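Local structure of histidinol-phosphatase (Listeria monocytogenes serotype 4b str. H7858, 6NLR) at residues T7-C12 with I37-P42; P69-K74 with I88-E93; G151-Q156 with S200-E205. The protein probably hydrolyses L-histidinol phosphate to L-histidinol and phosphate in histidine biosynthesis, at a trinuclear metal centre within a PHP domain. One frame throughout, in Å; residues are numbered along the deposited sequence.

Contact 1 (T7-C12 with I37-P42); sequences THTEFC and IVEHAP. With MN (manganese (II) ion), chain D; CO (cobalt (II) ion), chain F.
Thr7 and Ile37 lie side by side, their CA atoms 5.1 Å apart, where strand 3-7 runs parallel to strand 34-40 in the sheet of this PHP domain, a family related to the TIM barrels. Val38 N gives a hydrogen bond to Thr7 O at 3.0 Å. Beyond it the 37-42 chain stays a strand as far as His40, while 7-12 leaves the sheet and curls through a type I beta turn from Thr9 to Cys12.

The hub inside that curl is the buried carboxylate of Glu39. CG stands anti to the backbone N (chi1 -167°) and the chain then bends at chi2. Glu39 OE1 receives Thr9 OG1 on its anti lone pair at 2.7 Å, together with a weak bond from Thr9 N. The same hydroxyl accepts from Phe11 N, making an ST turn, so one hydroxyl links Glu39 to the backbone of the turn. Next to it the methyls Thr9 CG2 and Ile37 CG2 press together unusually tightly.

Two donors grip OE2 from one face of the carboxylate: His40 N and His8 ND1. The His8 ND1 to Glu39 OE2 bond, 2.9 Å long, rises 50° out of the carboxylate plane but stays close to the plane of the imidazole. It helps fix the rotation of the ring, together with the bond from His8 NE2 to cobalt at 2.2 Å; His6, Glu93 and Asp258 also bind this ion. His40 NE2 holds a manganese at 2.1 Å with His14 and His260. The two imidazoles form an offset stack, planes 17° apart, with His8 CE1 over one face of the His40 ring, toward its rim. At the edge of that ring, Cys12 SG sits 3.7 Å from His40 CD2.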
loop_
_atom_site.group_PDB
_atom_site.type_symbol
_atom_site.label_atom_id
_atom_site.label_comp_id
_atom_site.label_asym_id
_atom_site.label_seq_id
_atom_site.Cartn_x
_atom_site.Cartn_y
_atom_site.Cartn_z
ATOM N N THR A 7 1.227 8.476 -2.590
ATOM C CA THR A 7 0.057 9.291 -3.025
ATOM C C THR A 7 -0.529 8.740 -4.323
ATOM O O THR A 7 0.200 8.053 -5.094
ATOM C CB THR A 7 0.418 10.771 -3.200
ATOM O OG1 THR A 7 1.191 10.924 -4.397
ATOM C CG2 THR A 7 1.167 11.304 -2.002
ATOM N N HIS A 8 -1.784 9.089 -4.549
ATOM C CA HIS A 8 -2.617 8.677 -5.704
ATOM C C HIS A 8 -3.089 9.929 -6.447
ATOM O O HIS A 8 -2.777 11.051 -5.993
ATOM C CB HIS A 8 -3.738 7.752 -5.199
ATOM C CG HIS A 8 -3.198 6.474 -4.643
ATOM N ND1 HIS A 8 -2.843 5.413 -5.459
ATOM C CD2 HIS A 8 -2.870 6.107 -3.386
ATOM C CE1 HIS A 8 -2.375 4.426 -4.710
ATOM N NE2 HIS A 8 -2.344 4.846 -3.438
ATOM N N THR A 9 -3.833 9.737 -7.540
ATOM C CA THR A 9 -4.131 10.777 -8.549
ATOM C C THR A 9 -5.547 10.600 -9.084
ATOM O O THR A 9 -6.249 9.658 -8.642
ATOM C CB THR A 9 -3.136 10.671 -9.715
ATOM O OG1 THR A 9 -3.400 9.483 -10.474
ATOM C CG2 THR A 9 -1.701 10.640 -9.249
ATOM N N GLU A 10 -5.927 11.444 -10.046
ATOM C CA GLU A 10 -7.199 11.325 -10.807
ATOM C C GLU A 10 -7.206 10.021 -11.622
ATOM O O GLU A 10 -8.290 9.637 -12.061
ATOM C CB GLU A 10 -7.455 12.556 -11.688
ATOM C CG GLU A 10 -6.470 12.748 -12.848
ATOM C CD GLU A 10 -5.145 13.454 -12.524
ATOM O OE1 GLU A 10 -4.775 13.590 -11.317
ATOM O OE2 GLU A 10 -4.447 13.824 -13.478
ATOM N N PHE A 11 -6.074 9.332 -11.798
ATOM C CA PHE A 11 -6.017 8.040 -12.547
ATOM C C PHE A 11 -6.504 6.877 -11.669
ATOM O O PHE A 11 -6.620 5.756 -12.155
ATOM C CB PHE A 11 -4.620 7.815 -13.133
ATOM C CG PHE A 11 -4.366 8.648 -14.365
ATOM C CD1 PHE A 11 -3.863 9.939 -14.268
ATOM C CD2 PHE A 11 -4.659 8.158 -15.627
ATOM C CE1 PHE A 11 -3.650 10.708 -15.402
ATOM C CE2 PHE A 11 -4.463 8.934 -16.758
ATOM C CZ PHE A 11 -3.947 10.202 -16.646
ATOM N N CYS A 12 -6.783 7.134 -10.395
ATOM C CA CYS A 12 -7.305 6.121 -9.450
ATOM C C CYS A 12 -8.831 6.101 -9.547
ATOM O O CYS A 12 -9.475 7.054 -9.117
ATOM C CB CYS A 12 -6.879 6.438 -8.022
ATOM S SG CYS A 12 -7.453 5.178 -6.868
ATOM N N ILE A 37 4.343 9.899 -6.460
ATOM C CA ILE A 37 3.094 9.494 -7.126
ATOM C C ILE A 37 3.245 8.014 -7.447
ATOM O O ILE A 37 4.057 7.681 -8.340
ATOM C CB ILE A 37 2.848 10.334 -8.378
ATOM C CG1 ILE A 37 2.812 11.827 -8.044
ATOM C CG2 ILE A 37 1.573 9.860 -9.062
ATOM C CD1 ILE A 37 2.962 12.711 -9.250
ATOM N N VAL A 38 2.510 7.175 -6.721
ATOM C CA VAL A 38 2.586 5.710 -6.868
ATOM C C VAL A 38 1.165 5.197 -7.095
ATOM O O VAL A 38 0.550 4.597 -6.185
ATOM C CB VAL A 38 3.332 5.065 -5.681
ATOM C CG1 VAL A 38 4.829 5.306 -5.816
ATOM C CG2 VAL A 38 2.844 5.574 -4.335
ATOM N N GLU A 39 0.658 5.450 -8.290
ATOM C CA GLU A 39 -0.721 5.080 -8.660
ATOM C C GLU A 39 -0.831 3.550 -8.713
ATOM O O GLU A 39 0.183 2.864 -9.015
ATOM C CB GLU A 39 -1.100 5.732 -9.983
ATOM C CG GLU A 39 -2.577 5.647 -10.242
ATOM C CD GLU A 39 -3.398 6.124 -9.048
ATOM O OE1 GLU A 39 -3.600 7.335 -8.934
ATOM O OE2 GLU A 39 -3.798 5.258 -8.241
ATOM N N HIS A 40 -2.022 3.015 -8.443
ATOM C CA HIS A 40 -2.280 1.560 -8.571
ATOM C C HIS A 40 -1.940 1.063 -9.974
ATOM O O HIS A 40 -2.489 1.613 -10.955
ATOM C CB HIS A 40 -3.735 1.260 -8.271
ATOM C CG HIS A 40 -4.085 1.601 -6.877
ATOM N ND1 HIS A 40 -3.660 0.826 -5.822
ATOM C CD2 HIS A 40 -4.816 2.613 -6.372
ATOM C CE1 HIS A 40 -4.127 1.344 -4.698
ATOM N NE2 HIS A 40 -4.833 2.443 -5.015
ATOM N N ALA A 41 -1.074 0.054 -10.076
ATOM C CA ALA A 41 -0.746 -0.596 -11.367
ATOM C C ALA A 41 -1.979 -1.344 -11.853
ATOM O O ALA A 41 -2.689 -1.914 -11.035
ATOM C CB ALA A 41 0.418 -1.539 -11.222
ATOM N N PRO A 42 -2.252 -1.384 -13.171
ATOM C CA PRO A 42 -3.316 -2.225 -13.720
ATOM C C PRO A 42 -3.247 -3.695 -13.262
ATOM O O PRO A 42 -2.152 -4.244 -13.189
ATOM C CB PRO A 42 -3.084 -2.140 -15.239
ATOM C CG PRO A 42 -2.422 -0.791 -15.437
ATOM C CD PRO A 42 -1.545 -0.615 -14.206
HETATM MN MN MN D . -6.218 3.476 -3.754
HETATM CO CO CO F . -2.165 3.352 -1.835
HETATM O O HOH W 1 -2.462 1.705 -0.397
#

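Contact 2 (P69-K74 with I88-E93); sequences PYYFKK and IHIGFE. With MN (manganese (II) ion), chain E; CO (cobalt (II) ion), chain F.
Tyr71 and Phe72 join helix 68-81 to Ile90, Gly91 and Phe92 of strand 87-95, within the beta-alpha-beta connection that leads from strand 34-40 to its parallel neighbour. The short helix and strand axes are 9.8 Å apart and run nearly antiparallel, at 158°. Tyr71 carries the polar link: CG lies anti to the backbone N (chi1 169°), and OH donates to Gly91 O over 2.7 Å, nearly along the C=O axis.

Phe92 completes an aromatic cluster with Tyr71 and Phe72. Phe92 CE1 meets Tyr71 CE2 at 3.7 Å as the two side chains pass one another, pointing opposite ways. At the next ring atom, Phe92 CZ touches Phe72 CZ at 3.5 Å, the planes almost perpendicular at 86°. Tyr71 CD2 lies above the centre of the Phe72 ring, and Ile90 CG2 packs against Phe72 CD1 and CE1.

One residue on, Glu93 stretches to the metals: OE1 binds cobalt and OE2 manganese. Among the neighbours, Ile37 of strand 34-40 also packs on Tyr71, Leu68 of the same helix touches Phe92, and Phe107 of helix 101-111 meets the Phe92 ring edge-to-face.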
loop_
_atom_site.group_PDB
_atom_site.type_symbol
_atom_site.label_atom_id
_atom_site.label_comp_id
_atom_site.label_asym_id
_atom_site.label_seq_id
_atom_site.Cartn_x
_atom_site.Cartn_y
_atom_site.Cartn_z
ATOM N N PRO A 69 0.167 5.329 -20.854
ATOM C CA PRO A 69 0.830 6.440 -21.544
ATOM C C PRO A 69 0.356 7.828 -21.056
ATOM O O PRO A 69 1.179 8.719 -20.879
ATOM C CB PRO A 69 0.454 6.242 -23.023
ATOM C CG PRO A 69 0.099 4.767 -23.141
ATOM C CD PRO A 69 -0.465 4.380 -21.787
ATOM N N TYR A 70 -0.946 7.970 -20.803
ATOM C CA TYR A 70 -1.585 9.231 -20.342
ATOM C C TYR A 70 -1.141 9.512 -18.901
ATOM O O TYR A 70 -0.835 10.677 -18.570
ATOM C CB TYR A 70 -3.103 9.150 -20.512
ATOM C CG TYR A 70 -3.542 8.950 -21.950
ATOM C CD1 TYR A 70 -3.519 9.995 -22.864
ATOM C CD2 TYR A 70 -3.941 7.701 -22.407
ATOM C CE1 TYR A 70 -3.880 9.810 -24.189
ATOM C CE2 TYR A 70 -4.340 7.507 -23.721
ATOM C CZ TYR A 70 -4.306 8.563 -24.616
ATOM O OH TYR A 70 -4.704 8.389 -25.916
ATOM N N TYR A 71 -1.045 8.466 -18.077
ATOM C CA TYR A 71 -0.563 8.568 -16.678
ATOM C C TYR A 71 0.866 9.113 -16.659
ATOM O O TYR A 71 1.105 10.127 -15.976
ATOM C CB TYR A 71 -0.620 7.215 -15.975
ATOM C CG TYR A 71 0.083 7.179 -14.644
ATOM C CD1 TYR A 71 -0.431 7.862 -13.558
ATOM C CD2 TYR A 71 1.244 6.453 -14.462
ATOM C CE1 TYR A 71 0.194 7.825 -12.327
ATOM C CE2 TYR A 71 1.881 6.398 -13.236
ATOM C CZ TYR A 71 1.349 7.082 -12.158
ATOM O OH TYR A 71 1.932 7.018 -10.922
ATOM N N PHE A 72 1.779 8.480 -17.402
ATOM C CA PHE A 72 3.198 8.908 -17.463
ATOM C C PHE A 72 3.299 10.328 -18.019
ATOM O O PHE A 72 4.063 11.124 -17.477
ATOM C CB PHE A 72 4.051 7.925 -18.265
ATOM C CG PHE A 72 4.417 6.709 -17.459
ATOM C CD1 PHE A 72 5.123 6.845 -16.281
ATOM C CD2 PHE A 72 4.032 5.445 -17.862
ATOM C CE1 PHE A 72 5.487 5.733 -15.541
ATOM C CE2 PHE A 72 4.385 4.333 -17.117
ATOM C CZ PHE A 72 5.110 4.483 -15.965
ATOM N N LYS A 73 2.542 10.651 -19.064
ATOM C CA LYS A 73 2.602 12.002 -19.653
ATOM C C LYS A 73 2.207 13.037 -18.586
ATOM O O LYS A 73 2.941 14.018 -18.419
ATOM C CB LYS A 73 1.698 12.079 -20.880
ATOM C CG LYS A 73 1.625 13.455 -21.509
ATOM C CD LYS A 73 0.631 13.526 -22.625
ATOM C CE LYS A 73 0.559 14.909 -23.227
ATOM N NZ LYS A 73 -0.735 15.094 -23.907
ATOM N N LYS A 74 1.078 12.845 -17.900
ATOM C CA LYS A 74 0.569 13.832 -16.907
ATOM C C LYS A 74 1.571 13.957 -15.756
ATOM O O LYS A 74 1.907 15.066 -15.364
ATOM C CB LYS A 74 -0.822 13.445 -16.412
ATOM C CG LYS A 74 -1.393 14.329 -15.304
ATOM C CD LYS A 74 -1.564 15.775 -15.721
ATOM C CE LYS A 74 -2.071 16.644 -14.592
ATOM N NZ LYS A 74 -3.430 16.227 -14.178
ATOM N N ILE A 88 9.609 15.341 -7.181
ATOM C CA ILE A 88 8.499 14.382 -7.450
ATOM C C ILE A 88 9.071 13.103 -8.054
ATOM O O ILE A 88 9.813 13.192 -9.026
ATOM C CB ILE A 88 7.419 15.046 -8.315
ATOM C CG1 ILE A 88 6.776 16.191 -7.519
ATOM C CG2 ILE A 88 6.406 14.018 -8.795
ATOM C CD1 ILE A 88 5.777 17.013 -8.268
ATOM N N HIS A 89 8.742 11.966 -7.462
ATOM C CA HIS A 89 9.048 10.628 -8.017
ATOM C C HIS A 89 7.758 10.069 -8.622
ATOM O O HIS A 89 6.657 10.428 -8.149
ATOM C CB HIS A 89 9.648 9.698 -6.959
ATOM C CG HIS A 89 10.857 10.228 -6.271
ATOM N ND1 HIS A 89 12.030 10.463 -6.927
ATOM C CD2 HIS A 89 11.075 10.554 -4.966
ATOM C CE1 HIS A 89 12.936 10.915 -6.068
ATOM N NE2 HIS A 89 12.362 10.984 -4.845
ATOM N N ILE A 90 7.897 9.258 -9.663
ATOM C CA ILE A 90 6.765 8.636 -10.387
ATOM C C ILE A 90 6.962 7.129 -10.360
ATOM O O ILE A 90 8.020 6.643 -10.718
ATOM C CB ILE A 90 6.675 9.177 -11.819
ATOM C CG1 ILE A 90 6.626 10.709 -11.831
ATOM C CG2 ILE A 90 5.482 8.552 -12.521
ATOM C CD1 ILE A 90 6.746 11.325 -13.201
ATOM N N GLY A 91 5.934 6.404 -9.968
ATOM C CA GLY A 91 5.946 4.937 -10.039
ATOM C C GLY A 91 4.573 4.387 -9.780
ATOM O O GLY A 91 3.570 5.059 -10.113
ATOM N N PHE A 92 4.524 3.181 -9.242
ATOM C CA PHE A 92 3.260 2.468 -8.981
ATOM C C PHE A 92 3.231 1.942 -7.560
ATOM O O PHE A 92 4.296 1.579 -6.996
ATOM C CB PHE A 92 3.124 1.291 -9.949
ATOM C CG PHE A 92 3.074 1.714 -11.389
ATOM C CD1 PHE A 92 1.919 2.281 -11.919
ATOM C CD2 PHE A 92 4.192 1.584 -12.196
ATOM C CE1 PHE A 92 1.874 2.699 -13.242
ATOM C CE2 PHE A 92 4.130 1.965 -13.529
ATOM C CZ PHE A 92 2.975 2.516 -14.045
ATOM N N GLU A 93 2.018 1.873 -7.021
ATOM C CA GLU A 93 1.650 0.913 -5.970
ATOM C C GLU A 93 1.314 -0.375 -6.716
ATOM O O GLU A 93 0.240 -0.450 -7.369
ATOM C CB GLU A 93 0.500 1.393 -5.100
ATOM C CG GLU A 93 0.310 0.484 -3.894
ATOM C CD GLU A 93 -0.817 0.871 -2.961
ATOM O OE1 GLU A 93 -1.498 1.870 -3.264
ATOM O OE2 GLU A 93 -0.996 0.175 -1.931
HETATM MN MN MN E . -2.729 -0.029 -0.799
HETATM CO CO CO F . -2.165 3.352 -1.835
HETATM O O HOH W 2 -4.473 -0.223 0.721
HETATM O O HOH W 1 -2.462 1.705 -0.397
#

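Contact 3 (G151-Q156 with S200-E205); sequences GFEQAQ and SEEVME
Glu153 reaches out from helix 152-168 fully extended, CG anti to the backbone N (chi1 178°), and brings its carboxylate to Ser200 just ahead of helix 201-217. Ser200 OG donates to Glu153 OE2 at 2.6 Å, coming from well above the carboxylate plane, 61° out of it. Ser200 OG also accepts from Val203 N at 3.1 Å, in a nearly straight bond, so one hydroxyl both caps its own helix and holds the neighbouring one. Lying by the start of that helix may help to stabilise the negative charge of Glu153. Glu202 OE1, 4.5 Å from Glu153 OE2, may work against this and could raise the pKa of either acid a little.

Gln156, one turn further along, crosses Val203 at about a right angle. Val203 CG2 touches Gln156 OE1 at 3.6 Å, also packs near CB and CD of that residue, and lies about as near Glu153 CG. Gln156 OE1 takes a hydrogen bond from a water that in turn accepts from Ser200 N; Gln156 NE2 turns to Gln186. Val203 also rests on Leu157 and Leu160 of the first helix.

The short axes are 10.4 Å apart and only 14° from parallel. This is side-by-side packing of two helices in the TIM-barrel-like PHP domain, linked near their starts where the N-cap serine of one hydrogen-bonds a glutamate of the other.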
loop_
_atom_site.group_PDB
_atom_site.type_symbol
_atom_site.label_atom_id
_atom_site.label_comp_id
_atom_site.label_asym_id
_atom_site.label_seq_id
_atom_site.Cartn_x
_atom_site.Cartn_y
_atom_site.Cartn_z
ATOM N N GLY A 151 -11.558 -16.914 11.347
ATOM C CA GLY A 151 -11.595 -15.872 12.387
ATOM C C GLY A 151 -10.576 -14.784 12.130
ATOM O O GLY A 151 -9.762 -14.910 11.201
ATOM N N PHE A 152 -10.632 -13.739 12.937
ATOM C CA PHE A 152 -9.842 -12.509 12.703
ATOM C C PHE A 152 -8.356 -12.848 12.760
ATOM O O PHE A 152 -7.606 -12.397 11.871
ATOM C CB PHE A 152 -10.220 -11.397 13.679
ATOM C CG PHE A 152 -9.609 -10.076 13.296
ATOM C CD1 PHE A 152 -10.244 -9.250 12.382
ATOM C CD2 PHE A 152 -8.376 -9.687 13.813
ATOM C CE1 PHE A 152 -9.671 -8.036 12.027
ATOM C CE2 PHE A 152 -7.812 -8.477 13.465
ATOM C CZ PHE A 152 -8.443 -7.662 12.555
ATOM N N GLU A 153 -7.945 -13.645 13.744
ATOM C CA GLU A 153 -6.513 -14.002 13.926
ATOM C C GLU A 153 -6.043 -14.868 12.744
ATOM O O GLU A 153 -4.912 -14.659 12.229
ATOM C CB GLU A 153 -6.274 -14.702 15.268
ATOM C CG GLU A 153 -4.822 -15.091 15.420
ATOM C CD GLU A 153 -4.419 -15.862 16.656
ATOM O OE1 GLU A 153 -5.291 -16.079 17.517
ATOM O OE2 GLU A 153 -3.208 -16.207 16.759
ATOM N N GLN A 154 -6.850 -15.852 12.354
ATOM C CA GLN A 154 -6.507 -16.731 11.203
ATOM C C GLN A 154 -6.343 -15.860 9.940
ATOM O O GLN A 154 -5.435 -16.128 9.147
ATOM C CB GLN A 154 -7.555 -17.823 11.032
ATOM C CG GLN A 154 -7.558 -18.851 12.159
ATOM C CD GLN A 154 -8.597 -18.549 13.215
ATOM O OE1 GLN A 154 -8.888 -17.406 13.529
ATOM N NE2 GLN A 154 -9.215 -19.582 13.760
ATOM N N ALA A 155 -7.181 -14.832 9.773
ATOM C CA ALA A 155 -7.088 -13.857 8.664
ATOM C C ALA A 155 -5.779 -13.071 8.763
ATOM O O ALA A 155 -5.134 -12.892 7.693
ATOM C CB ALA A 155 -8.281 -12.937 8.643
ATOM N N GLN A 156 -5.390 -12.647 9.979
ATOM C CA GLN A 156 -4.116 -11.918 10.211
ATOM C C GLN A 156 -2.967 -12.805 9.710
ATOM O O GLN A 156 -2.062 -12.309 8.999
ATOM C CB GLN A 156 -3.862 -11.608 11.690
ATOM C CG GLN A 156 -4.717 -10.506 12.268
ATOM C CD GLN A 156 -4.550 -10.377 13.763
ATOM O OE1 GLN A 156 -4.617 -11.357 14.502
ATOM N NE2 GLN A 156 -4.342 -9.159 14.229
ATOM N N SER A 200 -1.629 -11.900 19.098
ATOM C CA SER A 200 -1.249 -13.217 19.666
ATOM C C SER A 200 0.261 -13.423 19.486
ATOM O O SER A 200 0.883 -12.716 18.641
ATOM C CB SER A 200 -1.994 -14.323 18.975
ATOM O OG SER A 200 -1.500 -14.447 17.652
ATOM N N GLU A 201 0.827 -14.360 20.233
ATOM C CA GLU A 201 2.276 -14.664 20.173
ATOM C C GLU A 201 2.616 -15.126 18.754
ATOM O O GLU A 201 3.672 -14.718 18.241
ATOM C CB GLU A 201 2.638 -15.706 21.231
ATOM C CG GLU A 201 4.119 -16.019 21.268
ATOM C CD GLU A 201 5.019 -14.789 21.187
ATOM O OE1 GLU A 201 4.898 -13.924 22.091
ATOM O OE2 GLU A 201 5.778 -14.663 20.164
ATOM N N GLU A 202 1.748 -15.913 18.134
ATOM C CA GLU A 202 1.956 -16.418 16.757
ATOM C C GLU A 202 1.994 -15.241 15.766
ATOM O O GLU A 202 2.869 -15.230 14.873
ATOM C CB GLU A 202 0.874 -17.428 16.370
ATOM C CG GLU A 202 1.242 -18.172 15.093
ATOM C CD GLU A 202 0.285 -19.277 14.668
ATOM O OE1 GLU A 202 -0.639 -19.596 15.445
ATOM O OE2 GLU A 202 0.462 -19.801 13.554
ATOM N N VAL A 203 1.076 -14.280 15.884
ATOM C CA VAL A 203 1.094 -13.079 14.986
ATOM C C VAL A 203 2.412 -12.332 15.198
ATOM O O VAL A 203 3.061 -11.923 14.229
ATOM C CB VAL A 203 -0.142 -12.202 15.218
ATOM C CG1 VAL A 203 0.026 -10.793 14.671
ATOM C CG2 VAL A 203 -1.390 -12.876 14.663
HETATM N N MSE A 204 2.829 -12.199 16.466
HETATM C CA MSE A 204 4.030 -11.446 16.782
HETATM C C MSE A 204 5.270 -12.120 16.184
HETATM O O MSE A 204 6.157 -11.432 15.680
HETATM C CB MSE A 204 4.203 -11.277 18.292
HETATM C CG MSE A 204 3.344 -10.190 18.904
HETATM SE SE MSE A 204 3.447 -8.468 17.903
HETATM C CE MSE A 204 5.374 -8.134 17.737
ATOM N N GLU A 205 5.315 -13.452 16.256
ATOM C CA GLU A 205 6.428 -14.224 15.712
ATOM C C GLU A 205 6.488 -14.053 14.184
ATOM O O GLU A 205 7.597 -13.870 13.638
ATOM C CB GLU A 205 6.286 -15.703 16.090
ATOM C CG GLU A 205 7.398 -16.596 15.554
ATOM C CD GLU A 205 8.834 -16.187 15.902
ATOM O OE1 GLU A 205 9.037 -15.503 16.934
ATOM O OE2 GLU A 205 9.762 -16.553 15.143
HETATM O O HOH W 3 -3.847 -11.587 17.100
#

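How the contacts relate
Contacts 1 and 2 form one continuous unit, their centres 8 Å apart. Strands 34-40 and 87-95 are neighbours in the same sheet, with Ile37 O and Gly91 N 2.8 Å apart in a probable hydrogen bond, and Glu10 OE2 of contact 1 makes a 2.7 Å salt bridge to Lys74 NZ of contact 2. Both contacts supply ligands to the cobalt, His8 from one and Glu93 from the other, and the water on that ion also binds the manganese held by Glu93. Contact 3 belongs to the opposite side of the chain's centre: its own centre is about 31 Å from that of contact 1 and 36 Å from that of contact 2, and it touches neither.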